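Local coordinates for 26S proteasome regulatory subunit rpn10 (Schizosaccharomyces pombe, PDB 2X5N), which protects ubiquitin chains from disassembly by deubiquitinating enzymes and thereby promotes protein degradation, at residues Q175-S178 and D179-Q183. Numbering follows the deposited sequence.
Sequences QLLS and DLVNQ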
ATOM      1  N   GLN A 175      14.155  -7.138  13.406  1.00 11.97           N
ATOM      2  CA  GLN A 175      13.438  -5.934  13.814  1.00 10.60           C
ATOM      3  C   GLN A 175      12.046  -5.952  13.207  1.00  9.55           C
ATOM      4  O   GLN A 175      11.754  -6.760  12.348  1.00 13.29           O
ATOM      5  CB  GLN A 175      14.212  -4.673  13.427  1.00 21.92           C
ATOM      6  CG  GLN A 175      15.590  -4.611  14.115  1.00 31.73           C
ATOM      7  CD  GLN A 175      16.203  -3.224  14.144  1.00 37.06           C
ATOM      8  OE1 GLN A 175      15.732  -2.302  13.485  1.00 31.58           O
ATOM      9  NE2 GLN A 175      17.272  -3.073  14.916  1.00 51.23           N
ATOM     10  N   LEU A 176      11.189  -5.056  13.668  1.00  8.02           N
ATOM     11  CA  LEU A 176       9.800  -5.052  13.247  1.00  8.73           C
ATOM     12  C   LEU A 176       9.580  -4.207  12.015  1.00  6.41           C
ATOM     13  O   LEU A 176      10.062  -3.073  11.933  1.00  6.36           O
ATOM     14  CB  LEU A 176       8.913  -4.518  14.356  1.00 16.19           C
ATOM     15  CG  LEU A 176       9.004  -5.289  15.680  1.00 39.01           C
ATOM     16  CD1 LEU A 176       7.971  -4.778  16.662  1.00 54.34           C
ATOM     17  CD2 LEU A 176       8.838  -6.786  15.447  1.00 53.06           C
ATOM     18  N   LEU A 177       8.852  -4.755  11.051  1.00  5.24           N
ATOM     19  CA  LEU A 177       8.618  -4.041   9.813  1.00  6.27           C
ATOM     20  C   LEU A 177       8.007  -2.673  10.048  1.00  5.99           C
ATOM     21  O   LEU A 177       8.392  -1.698   9.412  1.00  6.65           O
ATOM     22  CB  LEU A 177       7.714  -4.883   8.914  1.00  6.24           C
ATOM     23  CG  LEU A 177       7.367  -4.292   7.530  1.00  5.51           C
ATOM     24  CD1 LEU A 177       8.620  -4.067   6.688  1.00  6.51           C
ATOM     25  CD2 LEU A 177       6.386  -5.172   6.813  1.00  6.01           C
ATOM     26  N   SER A 178       7.054  -2.595  10.963  0.77  4.72           N
ATOM     27  CA  SER A 178       6.379  -1.328  11.206  0.77  7.02           C
ATOM     28  C   SER A 178       7.364  -0.265  11.670  0.77  6.61           C
ATOM     29  O   SER A 178       7.299   0.875  11.240  0.77  8.22           O
ATOM     30  CB  SER A 178       5.240  -1.501  12.211  0.77  7.81           C
ATOM     31  OG  SER A 178       5.716  -2.015  13.442  0.77 10.49           O
ATOM     32  N   ASP A 179       8.292  -0.642  12.542  1.00  6.76           N
ATOM     33  CA  ASP A 179       9.305   0.294  13.020  1.00  7.90           C
ATOM     34  C   ASP A 179      10.201   0.727  11.873  1.00  6.38           C
ATOM     35  O   ASP A 179      10.512   1.901  11.733  1.00  8.42           O
ATOM     36  CB  ASP A 179      10.144  -0.334  14.135  1.00  9.32           C
ATOM     37  CG  ASP A 179       9.338  -0.572  15.406  0.70 14.23           C
ATOM     38  OD1 ASP A 179       8.421   0.221  15.681  0.72 15.63           O
ATOM     39  OD2 ASP A 179       9.613  -1.551  16.118  0.80 18.07           O
ATOM     40  N   LEU A 180      10.646  -0.226  11.070  1.00  6.37           N
ATOM     41  CA  LEU A 180      11.523   0.085   9.942  1.00  7.42           C
ATOM     42  C   LEU A 180      10.848   0.995   8.918  1.00  5.56           C
ATOM     43  O   LEU A 180      11.446   1.953   8.449  1.00  7.27           O
ATOM     44  CB  LEU A 180      12.010  -1.211   9.305  1.00  8.76           C
ATOM     45  CG  LEU A 180      12.946  -2.002  10.224  1.00  9.37           C
ATOM     46  CD1 LEU A 180      13.105  -3.426   9.718  1.00 11.71           C
ATOM     47  CD2 LEU A 180      14.310  -1.309  10.318  1.00 14.76           C
ATOM     48  N   VAL A 181       9.595   0.720   8.581  1.00  6.68           N
ATOM     49  CA  VAL A 181       8.872   1.595   7.666  1.00  6.31           C
ATOM     50  C   VAL A 181       8.595   2.963   8.318  1.00  6.49           C
ATOM     51  O   VAL A 181       8.593   4.002   7.653  1.00  7.03           O
ATOM     52  CB  VAL A 181       7.579   0.941   7.147  1.00  5.30           C
ATOM     53  CG1 VAL A 181       6.868   1.877   6.199  1.00  7.59           C
ATOM     54  CG2 VAL A 181       7.892  -0.387   6.439  1.00  6.44           C
ATOM     55  N   ASN A 182       8.346   2.975   9.613  1.00  6.81           N
ATOM     56  CA  ASN A 182       8.150   4.242  10.301  1.00  7.63           C
ATOM     57  C   ASN A 182       9.415   5.105  10.208  1.00  8.16           C
ATOM     58  O   ASN A 182       9.316   6.330  10.226  1.00 10.72           O
ATOM     59  CB  ASN A 182       7.744   4.023  11.760  1.00  8.90           C
ATOM     60  CG  ASN A 182       7.231   5.288  12.423  1.00 11.54           C
ATOM     61  OD1 ASN A 182       6.477   6.037  11.844  1.00 12.20           O
ATOM     62  ND2 ASN A 182       7.636   5.514  13.663  1.00 17.42           N
ATOM     63  N   GLN A 183      10.579   4.465  10.061  1.00  8.44           N
ATOM     64  CA  GLN A 183      11.877   5.132   9.969  1.00 11.23           C
ATOM     65  C   GLN A 183      12.247   5.495   8.530  1.00  9.35           C
ATOM     66  O   GLN A 183      13.344   6.016   8.258  1.00 10.45           O
ATOM     67  CB  GLN A 183      12.969   4.195  10.533  1.00 15.86           C
ATOM     68  CG  GLN A 183      12.866   3.938  12.053  1.00 19.35           C
ATOM     69  CD  GLN A 183      13.591   2.665  12.523  1.00 27.53           C
ATOM     70  OE1 GLN A 183      14.562   2.211  11.911  1.00 27.26           O
ATOM     71  NE2 GLN A 183      13.117   2.095  13.628  1.00 38.11           N
TER
HETATM   72  O   HOH W   1      16.438   0.187  12.697  1.00 27.14           O
HETATM   73  O   HOH W   2      13.578  -1.018  14.548  1.00 31.34           O
HETATM   74  O   HOH W   3      11.912  -2.987  15.613  1.00 15.71           O
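Asp179 and Leu176 project together, flank to flank, and OD2 of Asp179 comes within 3.5 Å of Leu176 CB. With CG anti to its own carbonyl carbon (chi1 -68°), the carboxylate swings back toward the start of helix 177-182, where a water donates to OD2 (2.8 Å) and accepts from Leu176 N (2.9 Å). An alanine here would take away the carboxylate, and the water on Leu176 N would probably lose its second mate. Leu176 occupies the N-cap position, and its O receives Leu180 N at 3.0 Å with an N-H...O angle of 168°. Gln175 passes Leu180 roughly perpendicular to it, its OE1 3.6 Å from Leu180 CD2; that oxygen also accepts from two waters, which reach OE1 and NE2 of Gln183. On the buried side Leu177 and Val181 extend in step, CD1 to CG2 3.8 Å, and pack on strand 136-143 and helix 24-42 of the von Willebrand A domain. The helix is therefore amphipathic: its apolar side joins the central sheet to helix 24-42, while waters tie Gln175 to Gln183, which flank its two ends, and Leu176 N to Asp179, whose carboxylate near the N-terminus is probably favoured by the helix dipole.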